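Local coordinates for protein E (Haemophilus influenzae, PDB 3ZH5) that acts as a multifunctional adhesin, binding host epithelial cells and the host proteins vitronectin, laminin and plasminogen, and so aids serum resistance and immune evasion, at residues Y16-V20 / K21-Y25; Y26-S29 / E30-W33; I72-C75 / A76-H79. All coordinates share one frame; numbering follows the deposited sequence.

Interaction 1: residues Y16-V20 / K21-Y25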
loop_
_atom_site.group_PDB
_atom_site.type_symbol
_atom_site.label_atom_id
_atom_site.label_comp_id
_atom_site.label_asym_id
_atom_site.label_seq_id
_atom_site.Cartn_x
_atom_site.Cartn_y
_atom_site.Cartn_z
ATOM N N TYR A 16 -0.598 -11.031 -2.819
ATOM C CA TYR A 16 -1.123 -9.665 -2.921
ATOM C C TYR A 16 -2.638 -9.750 -2.885
ATOM O O TYR A 16 -3.233 -10.593 -3.527
ATOM C CB TYR A 16 -0.637 -8.980 -4.199
ATOM C CG TYR A 16 0.819 -8.610 -4.102
ATOM C CD1 TYR A 16 1.807 -9.581 -4.202
ATOM C CD2 TYR A 16 1.204 -7.291 -3.882
ATOM C CE1 TYR A 16 3.153 -9.250 -4.082
ATOM C CE2 TYR A 16 2.545 -6.946 -3.756
ATOM C CZ TYR A 16 3.516 -7.929 -3.860
ATOM O OH TYR A 16 4.850 -7.601 -3.744
ATOM N N ILE A 17 -3.240 -8.884 -2.099
ATOM C CA ILE A 17 -4.636 -8.884 -1.871
ATOM C C ILE A 17 -5.184 -7.632 -2.572
ATOM O O ILE A 17 -4.827 -6.504 -2.229
ATOM C CB ILE A 17 -4.978 -8.825 -0.405
ATOM C CG1 ILE A 17 -4.296 -9.965 0.395
ATOM C CG2 ILE A 17 -6.496 -8.876 -0.234
ATOM C CD1 ILE A 17 -4.632 -9.902 1.867
ATOM N N ARG A 18 -6.057 -7.826 -3.541
ATOM C CA ARG A 18 -6.590 -6.700 -4.299
ATOM C C ARG A 18 -7.729 -6.055 -3.526
ATOM O O ARG A 18 -8.536 -6.727 -2.897
ATOM C CB ARG A 18 -7.046 -7.191 -5.677
ATOM C CG ARG A 18 -7.758 -6.198 -6.543
ATOM C CD ARG A 18 -8.151 -6.917 -7.841
ATOM N NE ARG A 18 -7.056 -6.911 -8.798
ATOM C CZ ARG A 18 -6.812 -7.866 -9.684
ATOM N NH1 ARG A 18 -7.582 -8.946 -9.747
ATOM N NH2 ARG A 18 -5.778 -7.744 -10.507
ATOM N N LEU A 19 -7.780 -4.728 -3.521
ATOM C CA LEU A 19 -8.803 -4.059 -2.747
ATOM C C LEU A 19 -9.972 -3.665 -3.600
ATOM O O LEU A 19 -9.870 -3.507 -4.811
ATOM C CB LEU A 19 -8.239 -2.792 -2.084
ATOM C CG LEU A 19 -7.087 -3.200 -1.165
ATOM C CD1 LEU A 19 -6.529 -2.052 -0.375
ATOM C CD2 LEU A 19 -7.542 -4.342 -0.225
ATOM N N VAL A 20 -11.086 -3.448 -2.927
ATOM C CA VAL A 20 -12.273 -2.888 -3.548
ATOM C C VAL A 20 -12.014 -1.433 -3.983
ATOM O O VAL A 20 -11.240 -0.704 -3.363
ATOM C CB VAL A 20 -13.449 -2.990 -2.547
ATOM C CG1 VAL A 20 -14.560 -2.048 -2.884
ATOM C CG2 VAL A 20 -13.942 -4.409 -2.491
ATOM N N LYS A 21 -12.629 -1.043 -5.090
ATOM C CA LYS A 21 -12.570 0.316 -5.606
ATOM C C LYS A 21 -11.293 0.657 -6.365
ATOM O O LYS A 21 -11.235 1.685 -7.027
ATOM C CB LYS A 21 -12.840 1.356 -4.500
ATOM C CG LYS A 21 -14.298 1.391 -4.027
ATOM C CD LYS A 21 -14.625 2.623 -3.195
ATOM C CE LYS A 21 -16.093 2.628 -2.757
ATOM N NZ LYS A 21 -16.622 4.020 -2.618
ATOM N N ASN A 22 -10.246 -0.154 -6.259
ATOM C CA ASN A 22 -9.129 0.063 -7.138
ATOM C C ASN A 22 -8.448 -1.271 -7.446
ATOM O O ASN A 22 -7.697 -1.793 -6.615
ATOM C CB ASN A 22 -8.150 1.060 -6.480
ATOM C CG ASN A 22 -6.997 1.425 -7.395
ATOM O OD1 ASN A 22 -6.800 0.800 -8.439
ATOM N ND2 ASN A 22 -6.218 2.439 -7.003
ATOM N N VAL A 23 -8.695 -1.812 -8.642
ATOM C CA VAL A 23 -8.161 -3.134 -8.992
ATOM C C VAL A 23 -6.620 -3.123 -9.061
ATOM O O VAL A 23 -5.987 -4.174 -9.178
ATOM C CB VAL A 23 -8.756 -3.695 -10.295
ATOM C CG1 VAL A 23 -10.287 -3.833 -10.161
ATOM C CG2 VAL A 23 -8.393 -2.826 -11.491
ATOM N N ASN A 24 -6.014 -1.949 -8.964
ATOM C CA ASN A 24 -4.542 -1.857 -8.943
ATOM C C ASN A 24 -3.952 -1.512 -7.598
ATOM O O ASN A 24 -2.781 -1.189 -7.532
ATOM C CB ASN A 24 -4.075 -0.841 -9.979
ATOM C CG ASN A 24 -4.450 -1.284 -11.374
ATOM O OD1 ASN A 24 -4.178 -2.435 -11.723
ATOM N ND2 ASN A 24 -5.139 -0.425 -12.149
ATOM N N TYR A 25 -4.767 -1.540 -6.558
ATOM C CA TYR A 25 -4.274 -1.230 -5.217
ATOM C C TYR A 25 -4.294 -2.541 -4.450
ATOM O O TYR A 25 -5.319 -3.233 -4.459
ATOM C CB TYR A 25 -5.204 -0.212 -4.548
ATOM C CG TYR A 25 -4.613 0.478 -3.336
ATOM C CD1 TYR A 25 -4.387 -0.223 -2.183
ATOM C CD2 TYR A 25 -4.312 1.841 -3.349
ATOM C CE1 TYR A 25 -3.836 0.392 -1.057
ATOM C CE2 TYR A 25 -3.780 2.473 -2.240
ATOM C CZ TYR A 25 -3.544 1.746 -1.092
ATOM O OH TYR A 25 -2.999 2.347 0.025
#

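Interaction 2: residues Y26-S29 / E30-W33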
loop_
_atom_site.group_PDB
_atom_site.type_symbol
_atom_site.label_atom_id
_atom_site.label_comp_id
_atom_site.label_asym_id
_atom_site.label_seq_id
_atom_site.Cartn_x
_atom_site.Cartn_y
_atom_site.Cartn_z
ATOM N N TYR A 26 -3.183 -2.895 -3.816
ATOM C CA TYR A 26 -3.061 -4.193 -3.140
ATOM C C TYR A 26 -2.437 -4.082 -1.739
ATOM O O TYR A 26 -1.725 -3.126 -1.425
ATOM C CB TYR A 26 -2.129 -5.122 -3.931
ATOM C CG TYR A 26 -2.505 -5.369 -5.360
ATOM C CD1 TYR A 26 -2.158 -4.463 -6.365
ATOM C CD2 TYR A 26 -3.203 -6.521 -5.724
ATOM C CE1 TYR A 26 -2.520 -4.695 -7.720
ATOM C CE2 TYR A 26 -3.556 -6.753 -7.062
ATOM C CZ TYR A 26 -3.189 -5.853 -8.043
ATOM O OH TYR A 26 -3.565 -6.098 -9.375
ATOM N N ILE A 27 -2.713 -5.067 -0.904
ATOM C CA ILE A 27 -1.935 -5.276 0.337
ATOM C C ILE A 27 -0.894 -6.331 0.025
ATOM O O ILE A 27 -1.214 -7.335 -0.592
ATOM C CB ILE A 27 -2.803 -5.859 1.447
ATOM C CG1 ILE A 27 -3.864 -4.851 1.869
ATOM C CG2 ILE A 27 -1.941 -6.339 2.650
ATOM C CD1 ILE A 27 -4.978 -5.489 2.591
ATOM N N ASP A 28 0.360 -6.103 0.398
ATOM C CA ASP A 28 1.365 -7.115 0.180
ATOM C C ASP A 28 1.316 -7.955 1.436
ATOM O O ASP A 28 1.740 -7.525 2.535
ATOM C CB ASP A 28 2.723 -6.486 -0.130
ATOM C CG ASP A 28 3.888 -7.485 -0.072
ATOM O OD1 ASP A 28 3.665 -8.704 0.135
ATOM O OD2 ASP A 28 5.046 -7.036 -0.291
ATOM N N SER A 29 0.759 -9.158 1.276
ATOM C CA SER A 29 0.432 -10.012 2.412
ATOM C C SER A 29 1.705 -10.413 3.173
ATOM O O SER A 29 1.695 -10.546 4.395
ATOM C CB SER A 29 -0.332 -11.245 1.929
ATOM O OG SER A 29 -1.035 -11.837 2.987
ATOM N N GLU A 30 2.799 -10.541 2.437
ATOM C CA GLU A 30 4.057 -11.033 2.987
ATOM C C GLU A 30 4.673 -10.014 3.939
ATOM O O GLU A 30 5.390 -10.392 4.888
ATOM C CB GLU A 30 5.032 -11.340 1.847
ATOM C CG GLU A 30 6.326 -12.041 2.261
ATOM C CD GLU A 30 7.340 -11.083 2.886
ATOM O OE1 GLU A 30 7.164 -9.850 2.723
ATOM O OE2 GLU A 30 8.296 -11.564 3.551
ATOM N N SER A 31 4.386 -8.743 3.680
ATOM C CA SER A 31 4.919 -7.616 4.455
ATOM C C SER A 31 4.256 -7.345 5.806
ATOM O O SER A 31 4.747 -6.504 6.588
ATOM C CB SER A 31 4.787 -6.345 3.595
ATOM O OG SER A 31 3.477 -5.819 3.612
ATOM N N ILE A 32 3.214 -8.087 6.144
ATOM C CA ILE A 32 2.415 -7.810 7.346
ATOM C C ILE A 32 3.187 -8.174 8.627
ATOM O O ILE A 32 3.769 -9.261 8.740
ATOM C CB ILE A 32 1.056 -8.569 7.294
ATOM C CG1 ILE A 32 0.203 -7.971 6.180
ATOM C CG2 ILE A 32 0.312 -8.560 8.650
ATOM C CD1 ILE A 32 -1.110 -8.668 5.863
ATOM N N TRP A 33 3.191 -7.252 9.579
ATOM C CA TRP A 33 3.823 -7.485 10.905
ATOM C C TRP A 33 2.838 -7.075 11.975
ATOM O O TRP A 33 2.383 -5.925 11.997
ATOM C CB TRP A 33 5.052 -6.651 11.082
ATOM C CG TRP A 33 5.684 -6.923 12.384
ATOM C CD1 TRP A 33 6.218 -8.112 12.777
ATOM C CD2 TRP A 33 5.840 -6.016 13.486
ATOM N NE1 TRP A 33 6.725 -8.004 14.058
ATOM C CE2 TRP A 33 6.495 -6.718 14.510
ATOM C CE3 TRP A 33 5.495 -4.664 13.702
ATOM C CZ2 TRP A 33 6.820 -6.131 15.723
ATOM C CZ3 TRP A 33 5.820 -4.085 14.916
ATOM C CH2 TRP A 33 6.473 -4.817 15.916
HETATM O O HOH W 1 7.656 -7.764 0.622
#

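Interaction 3: residues I72-C75 / A76-H79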
loop_
_atom_site.group_PDB
_atom_site.type_symbol
_atom_site.label_atom_id
_atom_site.label_comp_id
_atom_site.label_asym_id
_atom_site.label_seq_id
_atom_site.Cartn_x
_atom_site.Cartn_y
_atom_site.Cartn_z
ATOM N N ILE A 72 0.682 1.739 8.934
ATOM C CA ILE A 72 0.451 1.171 10.222
ATOM C C ILE A 72 -1.008 1.379 10.528
ATOM O O ILE A 72 -1.531 2.529 10.506
ATOM C CB ILE A 72 1.303 1.841 11.344
ATOM C CG1 ILE A 72 2.800 1.676 11.066
ATOM C CG2 ILE A 72 0.890 1.287 12.697
ATOM C CD1 ILE A 72 3.716 2.502 11.938
ATOM N N LEU A 73 -1.665 0.251 10.791
ATOM C CA LEU A 73 -3.072 0.218 11.142
ATOM C C LEU A 73 -3.317 -0.142 12.595
ATOM O O LEU A 73 -2.821 -1.154 13.089
ATOM C CB LEU A 73 -3.816 -0.767 10.200
ATOM C CG LEU A 73 -5.262 -1.101 10.544
ATOM C CD1 LEU A 73 -6.106 0.124 10.225
ATOM C CD2 LEU A 73 -5.731 -2.337 9.719
ATOM N N ASN A 74 -4.148 0.647 13.265
ATOM C CA ASN A 74 -4.714 0.262 14.541
ATOM C C ASN A 74 -6.156 -0.284 14.397
ATOM O O ASN A 74 -7.080 0.467 14.110
ATOM C CB ASN A 74 -4.683 1.446 15.493
ATOM C CG ASN A 74 -5.053 1.059 16.900
ATOM O OD1 ASN A 74 -5.397 -0.094 17.171
ATOM N ND2 ASN A 74 -4.935 1.998 17.815
ATOM N N CYS A 75 -6.334 -1.581 14.607
ATOM C CA CYS A 75 -7.620 -2.250 14.388
ATOM C C CYS A 75 -8.664 -1.857 15.415
ATOM O O CYS A 75 -9.852 -2.089 15.204
ATOM C CB CYS A 75 -7.464 -3.789 14.372
ATOM S SG CYS A 75 -6.574 -4.350 12.943
ATOM N N ALA A 76 -8.245 -1.271 16.529
ATOM C CA ALA A 76 -9.199 -0.904 17.584
ATOM C C ALA A 76 -9.968 0.406 17.252
ATOM O O ALA A 76 -11.100 0.605 17.690
ATOM C CB ALA A 76 -8.479 -0.766 18.913
ATOM N N ASN A 77 -9.347 1.305 16.508
ATOM C CA ASN A 77 -9.991 2.589 16.183
ATOM C C ASN A 77 -9.887 2.931 14.712
ATOM O O ASN A 77 -10.302 4.012 14.294
ATOM C CB ASN A 77 -9.420 3.714 17.051
ATOM C CG ASN A 77 -7.898 3.842 16.943
ATOM O OD1 ASN A 77 -7.266 3.316 16.018
ATOM N ND2 ASN A 77 -7.309 4.574 17.884
ATOM N N TYR A 78 -9.349 2.005 13.920
ATOM C CA TYR A 78 -9.172 2.211 12.486
ATOM C C TYR A 78 -8.399 3.504 12.159
ATOM O O TYR A 78 -8.670 4.177 11.159
ATOM C CB TYR A 78 -10.536 2.176 11.769
ATOM C CG TYR A 78 -11.028 0.788 11.359
ATOM C CD1 TYR A 78 -10.882 -0.304 12.188
ATOM C CD2 TYR A 78 -11.674 0.592 10.129
ATOM C CE1 TYR A 78 -11.321 -1.569 11.808
ATOM C CE2 TYR A 78 -12.122 -0.655 9.739
ATOM C CZ TYR A 78 -11.947 -1.736 10.593
ATOM O OH TYR A 78 -12.373 -2.985 10.233
ATOM N N HIS A 79 -7.387 3.820 12.975
ATOM C CA HIS A 79 -6.390 4.805 12.566
ATOM C C HIS A 79 -5.381 4.133 11.674
ATOM O O HIS A 79 -4.908 3.018 11.976
ATOM C CB HIS A 79 -5.644 5.392 13.776
ATOM C CG HIS A 79 -6.473 6.315 14.614
ATOM N ND1 HIS A 79 -5.973 6.969 15.734
ATOM C CD2 HIS A 79 -7.776 6.671 14.522
ATOM C CE1 HIS A 79 -6.942 7.664 16.298
ATOM N NE2 HIS A 79 -8.048 7.503 15.578
#

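Interaction 1: residues Y16-V20 / K21-Y25
Between L19 and Y25 the backbone closes on itself: L19 N donates to Y25 O at 3.0 Å. The chain leaves strand 16-19 and reverses through two successive turns, a type II turn from L19 to N22 and a type I turn from N22 to Y25. K21, at the third position of the first turn, takes the positive phi that this turn type uses there. The second is closed by the backbone bond from Y25 N to N22 O.

R18 reaches across the turn with its side chain. An extended first torsion (chi1 174°) carries the methylenes past CA of V23, and a bend at chi3 brings NE to V23 O at 3.0 Å. The oxygen is used on a lone pair in the carbonyl plane and lies 17° out of the guanidinium plane. NH2 reaches further, to T10 O and Y26 OH, so the guanidinium ties this corner both to the loop before the strand and to strand 25-34.

The whole forms the connection of an antiparallel hairpin, strand 16-19 to strand 25-34, with an Asx turn built into it: N22 OD1 accepts from N24 N at 2.9 Å, the donor standing 42° above the amide carbonyl plane.

On the face turned to helix 115-128, L19 and Y25 meet. One methyl of L19, CD1, presses obliquely on the tyrosine ring, 3.3 Å from Y25 CD1, a tight apolar contact. Helix residues T115 and N118 touch L19, while L116 packs on Y25. K21 crosses V20 at a slant, K21 CG 3.6 Å from V20 CG1, and its NZ is hydrogen-bonded to D113 O.

Interaction 2: residues Y26-S29 / E30-W33
D28 lies alongside E30, the two side chains heading the same way, and its OD1 accepts from E30 N at 3.1 Å, met from above the carboxylate plane. The carboxylates, their planes 40° apart, are bridged by a water that donates to D28 OD2 and to E30 OE1. OD2 is also salt-bridged to R68, a positive charge that probably eases the nearness of the second acid.

S31 grips the backbone of D28 twice. Its OG, held between its own N and carbonyl carbon (chi1 79°), donates to D28 O at 2.7 Å, and S31 N reaches the same oxygen at 3.1 Å from well above the carbonyl plane. OG is bonded in addition to D45 N of strand 41-50. The backbone bond closes a type I turn from D28 to S31, and the hydroxyl reinforces it. A second type I turn, from S29 to I32, overlaps the first: a kink interrupting strand 25-34, whose two halves both pair with strand 41-50.

Past the kink, the end of I32 lies against the backbone of S29, with CD1 3.7 Å from S29 O. The same methyl meets I27 CG2 at 4.1 Å. I27 also touches A119 and I123 of helix 115-128, and I32 touches Y127.

Interaction 3: residues I72-C75 / A76-H79
The chain doubles back at the end of strand 64-74, the two segments running 143° apart, and N74 N donates to H79 O at 2.8 Å. L73 CA approaches the same oxygen in a CA-H...O contact, and CD1 of its side chain comes within 3.6 Å of it.

N74 carries much of the turn. Its CG points away from the backbone N (chi1 -171°), which brings OD1 within reach of A76 N, 3.1 Å away, the donor standing 54° out of the amide carbonyl plane. N74 O accepts weakly from N77 N and Y78 N. The side chain of N77 crosses that of N74 at about a right angle, and its OD1 takes the N-H of H79 at 3.1 Å, an Asx turn. Its ND2 sits 3.4 Å above the imidazole plane, over the centre of the H79 ring.

This is the connection between antiparallel neighbours, strands 64-74 and 79-88, and it is fastened to helix 115-128 by the disulfide from C75 to C124. Y78, with positive phi and psi, turns its ring toward the same helix: the ring edge lies in plane with C75 O, which is 3.7 Å from Y78 CD1. Its OH is hydrogen-bonded to Q121 NE2, and its ring meets that of Y117.

Overall arrangement
Turns and kinks in one antiparallel sheet are the theme common to the three sites, which follow one another along the chain. Interactions 1 and 2 have centres about 13 Å apart and touch directly: I17 O and I27 N, 2.9 Å apart, probably form a hydrogen bond between neighbouring strands, and Y16 OH packs 3.5 Å from D28 OD2. Interaction 3 stands apart, its centre about 16 Å from that of interaction 2 and about 19 Å from that of interaction 1, with nearest atoms about 7 and 10 Å away. Helix 115-128 relates all three, since L19, I27, I32, L73 and Y78 each pack against it, while C75 is bonded to it covalently.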